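PDB 4OEV: putative peptide ABC-transport system periplasmic peptide-binding protein from Campylobacter jejuni, which binds nickel(II) ions outside the cytoplasm and probably hands them to an ABC-type importer, although its family is generally associated with peptide transport. Local coordinates for residues T6-A10 with K211-A215; T160-K164 with V187-L192; D469-T475 with W487-S493. All blocks are in the same frame, centred on the assembly; numbering follows the deposited sequence.

Interaction 1. Residues T6-A10 with K211-A215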
loop_
_atom_site.group_PDB
_atom_site.type_symbol
_atom_site.label_atom_id
_atom_site.label_comp_id
_atom_site.label_asym_id
_atom_site.label_seq_id
_atom_site.Cartn_x
_atom_site.Cartn_y
_atom_site.Cartn_z
ATOM N N THR A 6 21.525 5.243 -18.385
ATOM C CA THR A 6 21.112 5.505 -17.013
ATOM C C THR A 6 19.619 5.855 -16.973
ATOM O O THR A 6 19.173 6.662 -17.789
ATOM C CB THR A 6 21.915 6.685 -16.400
ATOM O OG1 THR A 6 23.317 6.394 -16.401
ATOM C CG2 THR A 6 21.455 7.000 -14.988
ATOM N N LEU A 7 18.868 5.223 -16.056
ATOM C CA LEU A 7 17.467 5.574 -15.790
ATOM C C LEU A 7 17.397 6.279 -14.448
ATOM O O LEU A 7 17.914 5.784 -13.475
ATOM C CB LEU A 7 16.571 4.335 -15.739
ATOM C CG LEU A 7 16.033 3.814 -17.076
ATOM C CD1 LEU A 7 15.102 2.621 -16.884
ATOM C CD2 LEU A 7 15.379 4.930 -17.892
ATOM N N ILE A 8 16.764 7.447 -14.369
ATOM C CA ILE A 8 16.598 8.072 -13.064
ATOM C C ILE A 8 15.130 8.239 -12.809
ATOM O O ILE A 8 14.450 8.940 -13.543
ATOM C CB ILE A 8 17.294 9.425 -12.959
ATOM C CG1 ILE A 8 18.743 9.308 -13.428
ATOM C CG2 ILE A 8 17.152 9.987 -11.541
ATOM C CD1 ILE A 8 19.577 10.476 -13.122
ATOM N N ILE A 9 14.630 7.559 -11.784
ATOM C CA ILE A 9 13.193 7.577 -11.500
ATOM C C ILE A 9 12.904 8.124 -10.119
ATOM O O ILE A 9 13.460 7.665 -9.132
ATOM C CB ILE A 9 12.575 6.176 -11.580
ATOM C CG1 ILE A 9 12.914 5.484 -12.904
ATOM C CG2 ILE A 9 11.073 6.208 -11.309
ATOM C CD1 ILE A 9 12.340 4.097 -12.964
ATOM N N ALA A 10 12.001 9.100 -10.063
ATOM C CA ALA A 10 11.543 9.625 -8.794
ATOM C C ALA A 10 10.529 8.688 -8.162
ATOM O O ALA A 10 9.609 8.192 -8.824
ATOM C CB ALA A 10 10.894 11.034 -8.985
ATOM N N LYS A 211 16.473 16.492 -14.741
ATOM C CA LYS A 211 17.172 15.833 -13.633
ATOM C C LYS A 211 16.672 14.403 -13.375
ATOM O O LYS A 211 17.369 13.582 -12.750
ATOM C CB LYS A 211 17.028 16.673 -12.369
ATOM C CG LYS A 211 18.069 17.768 -12.227
ATOM C CD LYS A 211 17.620 18.795 -11.187
ATOM C CE LYS A 211 18.783 19.633 -10.703
ATOM N NZ LYS A 211 19.334 18.938 -9.501
ATOM N N ILE A 212 15.462 14.109 -13.841
ATOM C CA ILE A 212 14.908 12.759 -13.722
ATOM C C ILE A 212 14.190 12.385 -15.012
ATOM O O ILE A 212 13.796 13.257 -15.781
ATOM C CB ILE A 212 13.928 12.611 -12.510
ATOM C CG1 ILE A 212 12.778 13.586 -12.611
ATOM C CG2 ILE A 212 14.654 12.831 -11.202
ATOM C CD1 ILE A 212 11.705 13.419 -11.435
ATOM N N ASP A 213 14.021 11.084 -15.236
ATOM C CA ASP A 213 13.401 10.554 -16.449
ATOM C C ASP A 213 11.920 10.328 -16.323
ATOM O O ASP A 213 11.219 10.283 -17.318
ATOM C CB ASP A 213 14.037 9.199 -16.846
ATOM C CG ASP A 213 15.419 9.352 -17.423
ATOM O OD1 ASP A 213 15.577 10.161 -18.362
ATOM O OD2 ASP A 213 16.343 8.625 -16.967
ATOM N N ALA A 214 11.462 10.105 -15.102
ATOM C CA ALA A 214 10.073 9.693 -14.845
ATOM C C ALA A 214 9.694 9.945 -13.412
ATOM O O ALA A 214 10.543 9.825 -12.525
ATOM C CB ALA A 214 9.878 8.206 -15.163
ATOM N N ALA A 215 8.408 10.227 -13.199
ATOM C CA ALA A 215 7.809 10.377 -11.863
ATOM C C ALA A 215 6.297 10.214 -11.954
ATOM O O ALA A 215 5.696 10.488 -13.020
ATOM C CB ALA A 215 8.140 11.716 -11.260
#
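D213 holds I8 at both ends of its backbone. The amide of I8 donates to the carboxylate, I8 N to D213 OD2 being 2.9 Å, while the carbonyl of I8 accepts the main-chain amide, with D213 N 2.8 Å from I8 O and lying in the carbonyl plane. CG of D213 is turned beside its own nitrogen (chi1 -73°), which lays the carboxylate along the strand, where OD2 does what a carbonyl of a partner strand would do. Aspartate suits the place because its short side chain brings an acceptor to I8 N while its own amide donates to I8 O. OD2 is approached on its anti side, somewhat out of the carboxylate plane, and it has a second partner in K494, whose ammonium group also binds T6 O; this charge would probably help keep D213 ionised. A third bond follows farther on, A10 N to A214 O at 3.0 Å and nearly straight.

Apolar side chains meet beside these bonds. CG2 of I8, anti to its backbone nitrogen, meets CG2 of I212 at 3.8 Å, the two side chains crossing at about a right angle. CB of A10 rests 3.5 Å from I212 CD1 and 3.6 Å from A215 CB, an approach that small alanines allow in a buried place.

Donors and acceptors of the strand alternate: I8 and A10 bond to 211-215, whereas L7 and I9 make their backbone bonds to strand 191-196 and send their side chains against W492. I212 and A215 in turn pack on helix 200-208. The contact thereby joins edge strand 6-11 of the mixed sheet to the start of strand 214-216, which belongs to the antiparallel sheet built around strand 454-467.

Interaction 2. Residues T160-K164 with V187-L192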
loop_
_atom_site.group_PDB
_atom_site.type_symbol
_atom_site.label_atom_id
_atom_site.label_comp_id
_atom_site.label_asym_id
_atom_site.label_seq_id
_atom_site.Cartn_x
_atom_site.Cartn_y
_atom_site.Cartn_z
ATOM N N THR A 160 18.250 -11.778 -5.393
ATOM C CA THR A 160 18.229 -12.512 -6.653
ATOM C C THR A 160 17.612 -11.619 -7.753
ATOM O O THR A 160 17.483 -12.066 -8.886
ATOM C CB THR A 160 17.403 -13.803 -6.579
ATOM O OG1 THR A 160 16.156 -13.479 -5.954
ATOM C CG2 THR A 160 18.104 -14.931 -5.733
ATOM N N GLY A 161 17.258 -10.370 -7.420
ATOM C CA GLY A 161 16.506 -9.494 -8.331
ATOM C C GLY A 161 17.241 -8.984 -9.588
ATOM O O GLY A 161 18.383 -9.389 -9.842
ATOM N N PRO A 162 16.561 -8.151 -10.428
ATOM C CA PRO A 162 17.184 -7.654 -11.684
ATOM C C PRO A 162 18.300 -6.624 -11.491
ATOM O O PRO A 162 19.091 -6.343 -12.403
ATOM C CB PRO A 162 16.015 -7.007 -12.437
ATOM C CG PRO A 162 14.984 -6.596 -11.298
ATOM C CD PRO A 162 15.127 -7.806 -10.340
ATOM N N TYR A 163 18.380 -6.066 -10.302
ATOM C CA TYR A 163 19.304 -4.978 -10.058
ATOM C C TYR A 163 20.164 -5.185 -8.816
ATOM O O TYR A 163 19.655 -5.505 -7.729
ATOM C CB TYR A 163 18.525 -3.660 -9.950
ATOM C CG TYR A 163 18.237 -3.070 -11.309
ATOM C CD1 TYR A 163 19.245 -2.411 -12.002
ATOM C CD2 TYR A 163 16.982 -3.175 -11.911
ATOM C CE1 TYR A 163 19.029 -1.877 -13.253
ATOM C CE2 TYR A 163 16.760 -2.633 -13.199
ATOM C CZ TYR A 163 17.799 -1.985 -13.848
ATOM O OH TYR A 163 17.677 -1.431 -15.123
ATOM N N LYS A 164 21.456 -4.926 -8.964
ATOM C CA LYS A 164 22.416 -5.087 -7.879
ATOM C C LYS A 164 22.561 -3.745 -7.196
ATOM O O LYS A 164 22.570 -2.707 -7.878
ATOM C CB LYS A 164 23.789 -5.598 -8.402
ATOM C CG LYS A 164 23.804 -7.011 -8.956
ATOM C CD LYS A 164 25.235 -7.422 -9.433
ATOM C CE LYS A 164 25.343 -8.926 -9.711
ATOM N NZ LYS A 164 26.739 -9.397 -10.050
ATOM N N VAL A 187 18.558 -7.456 -18.256
ATOM C CA VAL A 187 18.185 -6.112 -17.804
ATOM C C VAL A 187 18.687 -5.113 -18.878
ATOM O O VAL A 187 19.852 -5.176 -19.306
ATOM C CB VAL A 187 18.802 -5.807 -16.428
ATOM C CG1 VAL A 187 18.170 -4.578 -15.821
ATOM C CG2 VAL A 187 18.607 -7.014 -15.466
ATOM N N LYS A 188 17.798 -4.255 -19.380
ATOM C CA LYS A 188 18.149 -3.473 -20.560
ATOM C C LYS A 188 19.006 -2.246 -20.269
ATOM O O LYS A 188 20.022 -2.013 -20.949
ATOM C CB LYS A 188 16.891 -3.082 -21.313
ATOM C CG LYS A 188 16.178 -4.272 -21.897
ATOM C CD LYS A 188 15.488 -3.891 -23.182
ATOM C CE LYS A 188 14.309 -4.800 -23.464
ATOM N NZ LYS A 188 13.518 -4.262 -24.604
ATOM N N THR A 189 18.626 -1.473 -19.256
ATOM C CA THR A 189 19.400 -0.299 -18.895
ATOM C C THR A 189 20.319 -0.646 -17.750
ATOM O O THR A 189 19.866 -1.022 -16.669
ATOM C CB THR A 189 18.470 0.867 -18.533
ATOM O OG1 THR A 189 17.646 1.124 -19.670
ATOM C CG2 THR A 189 19.250 2.127 -18.185
ATOM N N PRO A 190 21.631 -0.542 -17.994
ATOM C CA PRO A 190 22.658 -0.987 -17.046
ATOM C C PRO A 190 22.626 -0.203 -15.730
ATOM O O PRO A 190 22.929 -0.771 -14.686
ATOM C CB PRO A 190 23.968 -0.758 -17.807
ATOM C CG PRO A 190 23.653 0.230 -18.833
ATOM C CD PRO A 190 22.224 0.018 -19.218
ATOM N N ARG A 191 22.290 1.079 -15.779
ATOM C CA ARG A 191 22.340 1.902 -14.578
ATOM C C ARG A 191 20.960 2.443 -14.196
ATOM O O ARG A 191 20.248 3.007 -15.037
ATOM C CB ARG A 191 23.331 3.044 -14.815
ATOM C CG ARG A 191 23.801 3.769 -13.579
ATOM C CD ARG A 191 25.235 4.316 -13.762
ATOM N NE ARG A 191 25.575 5.189 -12.637
ATOM C CZ ARG A 191 25.390 6.505 -12.627
ATOM N NH1 ARG A 191 25.708 7.220 -11.552
ATOM N NH2 ARG A 191 24.889 7.112 -13.694
ATOM N N LEU A 192 20.594 2.293 -12.919
ATOM C CA LEU A 192 19.288 2.728 -12.425
ATOM C C LEU A 192 19.386 3.448 -11.089
ATOM O O LEU A 192 19.960 2.941 -10.136
ATOM C CB LEU A 192 18.323 1.536 -12.304
ATOM C CG LEU A 192 16.987 1.781 -11.580
ATOM C CD1 LEU A 192 16.119 2.840 -12.291
ATOM C CD2 LEU A 192 16.217 0.484 -11.388
HETATM O O HOH W 1 16.552 -1.424 -17.622
#
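Y163 reaches across to the loop 187-190 and the first residues of strand 191-196, and meets them with both its ring and its hydroxyl. With CG beside the backbone nitrogen (chi1 -83°) the ring projects toward that loop, and its hydroxyl donates to T189 O, 2.7 Å from Y163 OH and in the carbonyl plane. L192 lies against the aromatic group. Its CG is anti to the backbone nitrogen (chi1 170°) and, with chi2 near +60°, this carries CD2 over one ring face, 3.7 Å from the centroid of Y163 and close to the normal: a CH-pi contact. The same leucine touches a second point of the ring, L192 CB lying 3.6 Å from Y163 CE1; leucine suits the place because its CB and a methyl are far enough apart to meet the rim and the middle of the ring.

V187 approaches obliquely and divides its two methyls between neighbours. CG1 comes to 3.3 Å from Y163 CZ, while CG2 turns to P162 and stands 3.2 Å from P162 O. The rigid proline ring offers its CB to that same methyl.

Y163 and L192 sit on strands 163-169 and 191-196, with strand 173-178 between them; F176 of that middle strand also touches the tyrosine, as does L32 of helix 30-33.

A phenol is apt here because it can be apolar along its ring and polar at its end. Its oxygen both gives and takes: water 1 donates to Y163 OH at 2.7 Å and accepts from T189 N at 2.6 Å. The hydroxyl serves T189 O directly and T189 N by way of the water, which fixes the loop to the ring and limits the rotation of the phenol.

Interaction 3. Residues D469-T475 with W487-S493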
loop_
_atom_site.group_PDB
_atom_site.type_symbol
_atom_site.label_atom_id
_atom_site.label_comp_id
_atom_site.label_asym_id
_atom_site.label_seq_id
_atom_site.Cartn_x
_atom_site.Cartn_y
_atom_site.Cartn_z
ATOM N N ASP A 469 11.767 9.793 -24.479
ATOM C CA ASP A 469 12.797 8.869 -24.942
ATOM C C ASP A 469 12.589 7.494 -24.321
ATOM O O ASP A 469 13.190 6.551 -24.775
ATOM C CB ASP A 469 14.201 9.387 -24.604
ATOM C CG ASP A 469 14.593 10.608 -25.423
ATOM O OD1 ASP A 469 14.164 10.719 -26.602
ATOM O OD2 ASP A 469 15.301 11.474 -24.856
ATOM N N LEU A 470 11.770 7.398 -23.267
ATOM C CA LEU A 470 11.596 6.120 -22.553
ATOM C C LEU A 470 10.729 5.086 -23.279
ATOM O O LEU A 470 9.531 5.291 -23.498
ATOM C CB LEU A 470 11.012 6.366 -21.179
ATOM C CG LEU A 470 11.978 6.112 -20.029
ATOM C CD1 LEU A 470 13.124 7.085 -20.141
ATOM C CD2 LEU A 470 11.265 6.253 -18.687
ATOM N N LYS A 471 11.330 3.944 -23.588
ATOM C CA LYS A 471 10.614 2.849 -24.248
ATOM C C LYS A 471 10.453 1.658 -23.304
ATOM O O LYS A 471 11.260 1.485 -22.399
ATOM C CB LYS A 471 11.344 2.402 -25.519
ATOM C CG LYS A 471 10.990 3.172 -26.817
ATOM C CD LYS A 471 11.118 4.678 -26.687
ATOM C CE LYS A 471 10.731 5.426 -27.998
ATOM N NZ LYS A 471 9.251 5.514 -28.237
ATOM N N GLY A 472 9.392 0.876 -23.499
ATOM C CA GLY A 472 9.227 -0.396 -22.818
ATOM C C GLY A 472 8.307 -0.360 -21.599
ATOM O O GLY A 472 8.026 -1.421 -20.992
ATOM N N ILE A 473 7.840 0.833 -21.215
ATOM C CA ILE A 473 6.997 0.942 -20.017
ATOM C C ILE A 473 5.688 0.212 -20.242
ATOM O O ILE A 473 5.037 0.376 -21.263
ATOM C CB ILE A 473 6.725 2.398 -19.624
ATOM C CG1 ILE A 473 8.044 3.126 -19.379
ATOM C CG2 ILE A 473 5.854 2.462 -18.350
ATOM C CD1 ILE A 473 7.847 4.657 -19.217
ATOM N N LYS A 474 5.342 -0.648 -19.305
ATOM C CA LYS A 474 4.069 -1.341 -19.342
ATOM C C LYS A 474 3.224 -0.943 -18.136
ATOM O O LYS A 474 3.763 -0.817 -17.021
ATOM C CB LYS A 474 4.278 -2.854 -19.346
ATOM C CG LYS A 474 4.887 -3.414 -20.654
ATOM C CD LYS A 474 5.011 -4.933 -20.487
ATOM C CE LYS A 474 5.524 -5.633 -21.748
ATOM N NZ LYS A 474 6.024 -6.996 -21.388
ATOM N N THR A 475 1.915 -0.761 -18.347
ATOM C CA THR A 475 1.006 -0.449 -17.233
ATOM C C THR A 475 0.527 -1.730 -16.597
ATOM O O THR A 475 0.603 -2.810 -17.202
ATOM C CB THR A 475 -0.235 0.320 -17.674
ATOM O OG1 THR A 475 -0.952 -0.484 -18.619
ATOM C CG2 THR A 475 0.132 1.672 -18.328
ATOM N N TRP A 487 7.213 -1.940 -12.086
ATOM C CA TRP A 487 7.219 -3.410 -11.947
ATOM C C TRP A 487 8.010 -4.059 -13.085
ATOM O O TRP A 487 8.561 -5.133 -12.880
ATOM C CB TRP A 487 5.801 -3.996 -11.931
ATOM C CG TRP A 487 5.146 -3.911 -13.282
ATOM C CD1 TRP A 487 4.501 -2.798 -13.816
ATOM C CD2 TRP A 487 5.097 -4.930 -14.299
ATOM N NE1 TRP A 487 4.056 -3.093 -15.104
ATOM C CE2 TRP A 487 4.416 -4.383 -15.418
ATOM C CE3 TRP A 487 5.559 -6.256 -14.372
ATOM C CZ2 TRP A 487 4.177 -5.129 -16.595
ATOM C CZ3 TRP A 487 5.329 -6.993 -15.557
ATOM C CH2 TRP A 487 4.642 -6.427 -16.640
ATOM N N ASN A 488 8.066 -3.433 -14.277
ATOM C CA ASN A 488 8.834 -4.038 -15.381
ATOM C C ASN A 488 9.998 -3.153 -15.801
ATOM O O ASN A 488 10.402 -3.114 -16.987
ATOM C CB ASN A 488 7.942 -4.379 -16.596
ATOM C CG ASN A 488 7.687 -3.198 -17.517
ATOM O OD1 ASN A 488 7.268 -2.113 -17.084
ATOM N ND2 ASN A 488 7.955 -3.400 -18.808
ATOM N N VAL A 489 10.551 -2.438 -14.827
ATOM C CA VAL A 489 11.608 -1.473 -15.122
ATOM C C VAL A 489 12.810 -2.119 -15.843
ATOM O O VAL A 489 13.471 -1.467 -16.644
ATOM C CB VAL A 489 12.095 -0.763 -13.844
ATOM C CG1 VAL A 489 12.740 -1.764 -12.899
ATOM C CG2 VAL A 489 13.062 0.364 -14.213
ATOM N N TYR A 490 13.055 -3.411 -15.622
ATOM C CA TYR A 490 14.163 -4.059 -16.306
ATOM C C TYR A 490 13.945 -4.198 -17.822
ATOM O O TYR A 490 14.827 -4.694 -18.530
ATOM C CB TYR A 490 14.451 -5.464 -15.694
ATOM C CG TYR A 490 13.250 -6.401 -15.575
ATOM C CD1 TYR A 490 12.879 -7.225 -16.629
ATOM C CD2 TYR A 490 12.488 -6.446 -14.403
ATOM C CE1 TYR A 490 11.794 -8.084 -16.528
ATOM C CE2 TYR A 490 11.404 -7.303 -14.283
ATOM C CZ TYR A 490 11.061 -8.115 -15.347
ATOM O OH TYR A 490 9.978 -8.961 -15.244
ATOM N N GLU A 491 12.767 -3.843 -18.313
ATOM C CA GLU A 491 12.513 -3.853 -19.752
ATOM C C GLU A 491 12.576 -2.429 -20.306
ATOM O O GLU A 491 12.458 -2.237 -21.516
ATOM C CB GLU A 491 11.150 -4.480 -20.067
ATOM C CG GLU A 491 10.988 -5.880 -19.520
ATOM C CD GLU A 491 9.688 -6.543 -19.958
ATOM O OE1 GLU A 491 8.650 -5.856 -19.996
ATOM O OE2 GLU A 491 9.683 -7.759 -20.243
ATOM N N TRP A 492 12.755 -1.437 -19.430
ATOM C CA TRP A 492 12.753 -0.032 -19.894
ATOM C C TRP A 492 14.096 0.317 -20.503
ATOM O O TRP A 492 15.121 -0.180 -20.040
ATOM C CB TRP A 492 12.466 0.955 -18.756
ATOM C CG TRP A 492 11.161 0.817 -18.036
ATOM C CD1 TRP A 492 10.263 -0.198 -18.141
ATOM C CD2 TRP A 492 10.593 1.758 -17.098
ATOM N NE1 TRP A 492 9.182 0.036 -17.309
ATOM C CE2 TRP A 492 9.362 1.231 -16.669
ATOM C CE3 TRP A 492 11.009 3.000 -16.592
ATOM C CZ2 TRP A 492 8.540 1.890 -15.736
ATOM C CZ3 TRP A 492 10.196 3.656 -15.672
ATOM C CH2 TRP A 492 8.975 3.094 -15.253
ATOM N N SER A 493 14.103 1.165 -21.537
ATOM C CA SER A 493 15.350 1.617 -22.133
ATOM C C SER A 493 15.201 2.928 -22.911
ATOM O O SER A 493 14.090 3.384 -23.206
ATOM C CB SER A 493 15.931 0.563 -23.084
ATOM O OG SER A 493 15.095 0.414 -24.214
HETATM O O HOH W 2 12.957 -0.896 -23.928
HETATM O O HOH W 3 8.221 -3.868 -22.139
HETATM O O HOH W 4 6.773 -8.999 -18.762
#
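N488 holds its CG between backbone nitrogen and carbonyl carbon (chi1 83°), which lifts its amide toward G472 and K474; in W492, CG beside its own nitrogen (chi1 -60°) directs the indole to I473, and the second torsion turns a ring face to I473 CG1. They bracket the 3-10 turn 489-491, in the C-terminal tail of this family 5 solute-binding protein. Beyond the turn, K471 and S493 form a single antiparallel hydrogen-bonded pair, K471 N to S493 O being 2.8 Å.

The asparagine amide is used on both sides. Its ND2 donates to G472 O at 2.9 Å and to E491 OE1, both nearly in the amide plane, while OD1 accepts K474 N and W492 NE1 from opposite faces. A carboxamide suits the place because it has two N-H groups to donate and an oxygen that accepts. Glycine suits position 472 because its backbone takes a positive phi (99°), and a CB there would run into E491 O.

I473 CG1 lies 3.7 Å from the centroid of the W492 five-membered ring, in a CH-pi contact; V489 CA lies against the other face. The extended K474 chain runs past N488 to a salt bridge, K474 NZ to E491 OE1 at 3.2 Å, through the syn lone pair, leaving the anti one for N488. At the far end, W487 NE1 donates to K474 O at 3.0 Å, from above the carbonyl plane.

Overall arrangement
The three contacts lie on the same side of the chain's centre, 12 to 15 Å apart between centres. In sequence, interaction 2 falls between the two segments of interaction 1, and interaction 3 follows both near the C-terminus. Interactions 1 and 2 share the mixed sheet in which strands 6-11 and 191-196 are neighbours, joined by L7 N to R191 O. Interaction 3 touches each of them: L470 packs on L7 and V489 on I9, W492 O accepts T189 OG1, and Y490 O accepts K188 N. Residues from the start, middle and end of the sequence therefore meet here, with the C-terminal tail packed against the edge of the mixed sheet on which strand 6-11 lies.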